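Local coordinates for terminase small subunit (Thermus phage G20c, PDB 6EJQ) that forms a nine-subunit ring that probably binds the packaging initiation site of viral DNA and regulates the ATPase activity of the terminase large subunit, at the interface of chains A and B. Residues are numbered along the deposited sequence; one frame, centred on the assembly and turned at random. Chains: chain A/B, Terminase small subunit.

Contact 1: the interface of chains A and B. Residues chain A 94-97; chain B 105-106, 108.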
loop_
_atom_site.group_PDB
_atom_site.type_symbol
_atom_site.label_atom_id
_atom_site.label_comp_id
_atom_site.label_asym_id
_atom_site.label_seq_id
_atom_site.Cartn_x
_atom_site.Cartn_y
_atom_site.Cartn_z
ATOM N N MET A 94 -30.399 8.587 4.072
ATOM C CA MET A 94 -30.145 7.316 4.773
ATOM C C MET A 94 -30.321 7.462 6.292
ATOM O O MET A 94 -30.963 6.641 6.939
ATOM C CB MET A 94 -28.723 6.829 4.473
ATOM C CG MET A 94 -28.596 5.379 4.069
ATOM S SD MET A 94 -26.892 5.095 3.552
ATOM C CE MET A 94 -26.040 5.012 5.134
ATOM N N MET A 95 -29.749 8.530 6.837
ATOM C CA MET A 95 -29.819 8.864 8.264
ATOM C C MET A 95 -31.273 9.001 8.757
ATOM O O MET A 95 -31.614 8.502 9.830
ATOM C CB MET A 95 -29.022 10.160 8.514
ATOM C CG MET A 95 -28.715 10.516 9.958
ATOM S SD MET A 95 -27.817 12.089 10.104
ATOM C CE MET A 95 -29.115 13.301 9.842
ATOM N N GLU A 96 -32.133 9.647 7.969
ATOM C CA GLU A 96 -33.541 9.824 8.368
ATOM C C GLU A 96 -34.494 8.724 7.857
ATOM O O GLU A 96 -35.710 8.891 7.905
ATOM C CB GLU A 96 -34.039 11.249 8.053
ATOM C CG GLU A 96 -34.298 11.589 6.596
ATOM C CD GLU A 96 -34.579 13.077 6.393
ATOM O OE1 GLU A 96 -33.652 13.886 6.611
ATOM O OE2 GLU A 96 -35.720 13.444 6.021
ATOM N N GLY A 97 -33.934 7.601 7.401
ATOM C CA GLY A 97 -34.686 6.375 7.152
ATOM C C GLY A 97 -35.335 6.220 5.789
ATOM O O GLY A 97 -36.144 5.312 5.601
ATOM N N THR B 105 -35.894 7.380 13.736
ATOM C CA THR B 105 -34.903 7.142 12.685
ATOM C C THR B 105 -34.128 5.847 12.981
ATOM O O THR B 105 -33.882 5.525 14.147
ATOM C CB THR B 105 -33.918 8.325 12.543
ATOM O OG1 THR B 105 -33.162 8.487 13.748
ATOM C CG2 THR B 105 -34.656 9.629 12.228
ATOM N N PRO B 106 -33.737 5.106 11.930
ATOM C CA PRO B 106 -33.091 3.815 12.149
ATOM C C PRO B 106 -31.662 3.928 12.695
ATOM O O PRO B 106 -30.943 4.885 12.391
ATOM C CB PRO B 106 -33.076 3.197 10.751
ATOM C CG PRO B 106 -32.960 4.367 9.844
ATOM C CD PRO B 106 -33.716 5.489 10.506
ATOM N N ILE B 108 -28.163 2.688 12.312
ATOM C CA ILE B 108 -27.339 2.113 11.240
ATOM C C ILE B 108 -26.012 1.620 11.827
ATOM O O ILE B 108 -25.416 2.284 12.666
ATOM C CB ILE B 108 -27.108 3.147 10.114
ATOM C CG1 ILE B 108 -28.441 3.437 9.401
ATOM C CG2 ILE B 108 -26.065 2.657 9.105
ATOM C CD1 ILE B 108 -28.485 4.755 8.661
HETATM O O HOH W 1 -29.935 7.275 11.544
#
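The C-terminal end of helix 59-95 of chain A in the nonameric ring of this P23virus-family small terminase is met by an extended loop segment (105-108) of chain B that packs against it. The nearest approaches set backbone of A against side chains of B. B:Thr105, B:Pro106 and B:Ile108 come up to the last carbonyls of the helix and to the turn that follows. CD1, the tip of the B:Ile108 side chain, ends 3.6 Å from the carbonyl O of A:Met94, while CB of B:Thr105 lies 3.6 Å from O of A:Met95. Between them the pyrrolidine of B:Pro106 presents its CG and CD carbons to A:Gly97, with CD 3.6 Å from the glycine CA. A water joins the two backbones, 2.7 Å from O of A:Met95 and 2.7 Å from O of B:Pro106, so two carbonyls that cannot pair directly share one bridging molecule.

Further out, the torsions of B fix these approaches. B:Ile108 holds CG1 anti to its carbonyl carbon (chi1 -67°) and extends CD1 toward the helix end. In B:Thr105 the hydroxyl OG1 takes the crowded position between N and the carbonyl carbon (chi1 63°), which turns the methyl CG2 toward CA of A:Glu96. On chain A, the helix gives way at A:Glu96 to A:Gly97, whose positive phi of 87° turns the chain beside the proline ring.

Contact 2: the interface of chains A and B. Residues chain A 130, 133-134, 137; chain B 59, 62, 65-66, 135, 139.
This is an apolar helix-packing interface between neighbouring subunits of the nonameric small terminase ring, in which the C-terminal part of helix 112-138 of chain A lies against the start of helix 59-95 of chain B and helps hold adjacent protomers together. Aliphatic side chains carry it, and it hides 374 Å² of protein surface summed over both sides.

B:Ile62 is the central residue on its side and spreads its branches among three leucines. Its CG1 and CD1 run alongside A:Leu133 in the opposite direction, CG1 lying 3.6 Å from the leucine CB. The tip of the same chain, CD1, meets CD1 of A:Leu137 end to end at 3.8 Å. The other branch, CG2, turns toward A:Leu134, whose CD2 is 3.9 Å away and whose chain crosses obliquely. CG1 sits anti to the carbonyl carbon (chi1 -67°) and CG2 anti to the backbone N, so the two branches diverge toward different leucines.

A:Leu134 hides the most surface of the residues of this patch, 80 Å². Its two methyls are divided between the helices of B: CD2 reaches CD1 of B:Leu59 at 3.7 Å, whereas CD1 points toward B:Asn135 of helix 112-138, a poorly ordered residue. B:Leu59 crosses A:Leu134 obliquely and differs from it in its first torsion: CG lies anti to the backbone N (chi1 -169°), whereas that of A:Leu134 lies anti to the carbonyl carbon.

One turn earlier along the helix of A, A:Ile130 crosses B:Val66 at about a right angle. Its CD1 comes within 3.7 Å of the CG2 methyl of the valine. The CG1 methylene of A:Ile130 also passes 3.9 Å from CB of B:Glu65, so the acidic residue contributes an aliphatic surface here.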
loop_
_atom_site.group_PDB
_atom_site.type_symbol
_atom_site.label_atom_id
_atom_site.label_comp_id
_atom_site.label_asym_id
_atom_site.label_seq_id
_atom_site.Cartn_x
_atom_site.Cartn_y
_atom_site.Cartn_z
ATOM N N ILE A 130 -1.064 23.623 -6.218
ATOM C CA ILE A 130 -0.057 24.386 -5.488
ATOM C C ILE A 130 1.368 23.845 -5.753
ATOM O O ILE A 130 2.292 24.615 -6.023
ATOM C CB ILE A 130 -0.412 24.395 -3.980
ATOM C CG1 ILE A 130 -1.648 25.291 -3.756
ATOM C CG2 ILE A 130 0.752 24.863 -3.113
ATOM C CD1 ILE A 130 -2.476 24.939 -2.537
ATOM N N LEU A 133 2.482 24.622 -9.398
ATOM C CA LEU A 133 2.792 26.039 -9.546
ATOM C C LEU A 133 4.152 26.331 -8.938
ATOM O O LEU A 133 4.964 27.015 -9.557
ATOM C CB LEU A 133 1.710 26.929 -8.913
ATOM C CG LEU A 133 0.330 26.986 -9.609
ATOM C CD1 LEU A 133 -0.651 27.783 -8.753
ATOM C CD2 LEU A 133 0.390 27.567 -11.011
ATOM N N LEU A 134 4.387 25.813 -7.732
ATOM C CA LEU A 134 5.674 25.965 -7.061
ATOM C C LEU A 134 6.825 25.354 -7.857
ATOM O O LEU A 134 7.872 25.976 -7.979
ATOM C CB LEU A 134 5.640 25.372 -5.651
ATOM C CG LEU A 134 4.828 26.177 -4.622
ATOM C CD1 LEU A 134 4.674 25.388 -3.326
ATOM C CD2 LEU A 134 5.448 27.547 -4.345
ATOM N N LEU A 137 8.178 27.658 -10.512
ATOM C CA LEU A 137 9.078 28.706 -10.014
ATOM C C LEU A 137 10.413 28.133 -9.541
ATOM O O LEU A 137 11.458 28.727 -9.787
ATOM C CB LEU A 137 8.440 29.496 -8.878
ATOM C CG LEU A 137 7.179 30.282 -9.222
ATOM C CD1 LEU A 137 6.654 31.005 -7.987
ATOM C CD2 LEU A 137 7.439 31.258 -10.356
ATOM N N LEU B 59 4.144 33.915 -6.846
ATOM C CA LEU B 59 4.119 33.308 -5.515
ATOM C C LEU B 59 2.983 33.870 -4.646
ATOM O O LEU B 59 2.386 33.136 -3.864
ATOM C CB LEU B 59 5.460 33.492 -4.811
ATOM C CG LEU B 59 5.664 32.687 -3.534
ATOM C CD1 LEU B 59 5.620 31.191 -3.811
ATOM C CD2 LEU B 59 6.984 33.072 -2.883
ATOM N N ILE B 62 0.048 31.973 -5.625
ATOM C CA ILE B 62 0.166 30.654 -5.009
ATOM C C ILE B 62 -0.265 30.683 -3.539
ATOM O O ILE B 62 -0.924 29.761 -3.085
ATOM C CB ILE B 62 1.590 30.060 -5.173
ATOM C CG1 ILE B 62 1.861 29.764 -6.650
ATOM C CG2 ILE B 62 1.764 28.778 -4.354
ATOM C CD1 ILE B 62 3.321 29.560 -6.977
ATOM N N GLU B 65 -3.940 30.576 -3.479
ATOM C CA GLU B 65 -4.389 29.182 -3.675
ATOM C C GLU B 65 -4.290 28.377 -2.392
ATOM O O GLU B 65 -5.176 27.580 -2.098
ATOM C CB GLU B 65 -3.602 28.471 -4.766
ATOM C CG GLU B 65 -3.857 29.016 -6.158
ATOM C CD GLU B 65 -5.205 28.636 -6.725
ATOM O OE1 GLU B 65 -5.892 27.756 -6.158
ATOM O OE2 GLU B 65 -5.568 29.223 -7.765
ATOM N N VAL B 66 -3.226 28.602 -1.629
ATOM C CA VAL B 66 -3.053 27.941 -0.338
ATOM C C VAL B 66 -4.155 28.383 0.629
ATOM O O VAL B 66 -4.723 27.552 1.337
ATOM C CB VAL B 66 -1.644 28.191 0.256
ATOM C CG1 VAL B 66 -1.541 27.704 1.703
ATOM C CG2 VAL B 66 -0.586 27.499 -0.592
ATOM N N ASN B 135 5.016 25.709 4.578
ATOM C CA ASN B 135 5.639 25.636 3.241
ATOM C C ASN B 135 5.604 26.962 2.440
ATOM O O ASN B 135 6.528 27.240 1.668
ATOM C CB ASN B 135 5.009 24.500 2.422
ATOM C CG ASN B 135 5.630 24.357 1.039
ATOM O OD1 ASN B 135 6.843 24.162 0.907
ATOM N ND2 ASN B 135 4.803 24.467 -0.000
ATOM N N VAL B 139 9.286 28.497 1.518
ATOM C CA VAL B 139 9.646 28.709 0.094
ATOM C C VAL B 139 10.201 30.126 -0.235
ATOM O O VAL B 139 10.644 30.376 -1.369
ATOM C CB VAL B 139 8.463 28.319 -0.853
ATOM C CG1 VAL B 139 7.307 29.319 -0.777
ATOM C CG2 VAL B 139 8.939 28.144 -2.296
#

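Contacts 1 and 2 lie about 43 Å apart, measured between the centres of their C-alpha atoms, on the same A-B interface. Helix 59-95 takes part in both, but from different chains and at opposite ends: chain A supplies its C-terminal end to contact 1, chain B its first turns to contact 2. The two sides use different elements, so in the nine-membered ring each protomer presents one set of surfaces to one neighbour and the complementary set to the other. The wide spacing probably helps fix how adjacent subunits are tilted against each other around the nonamer.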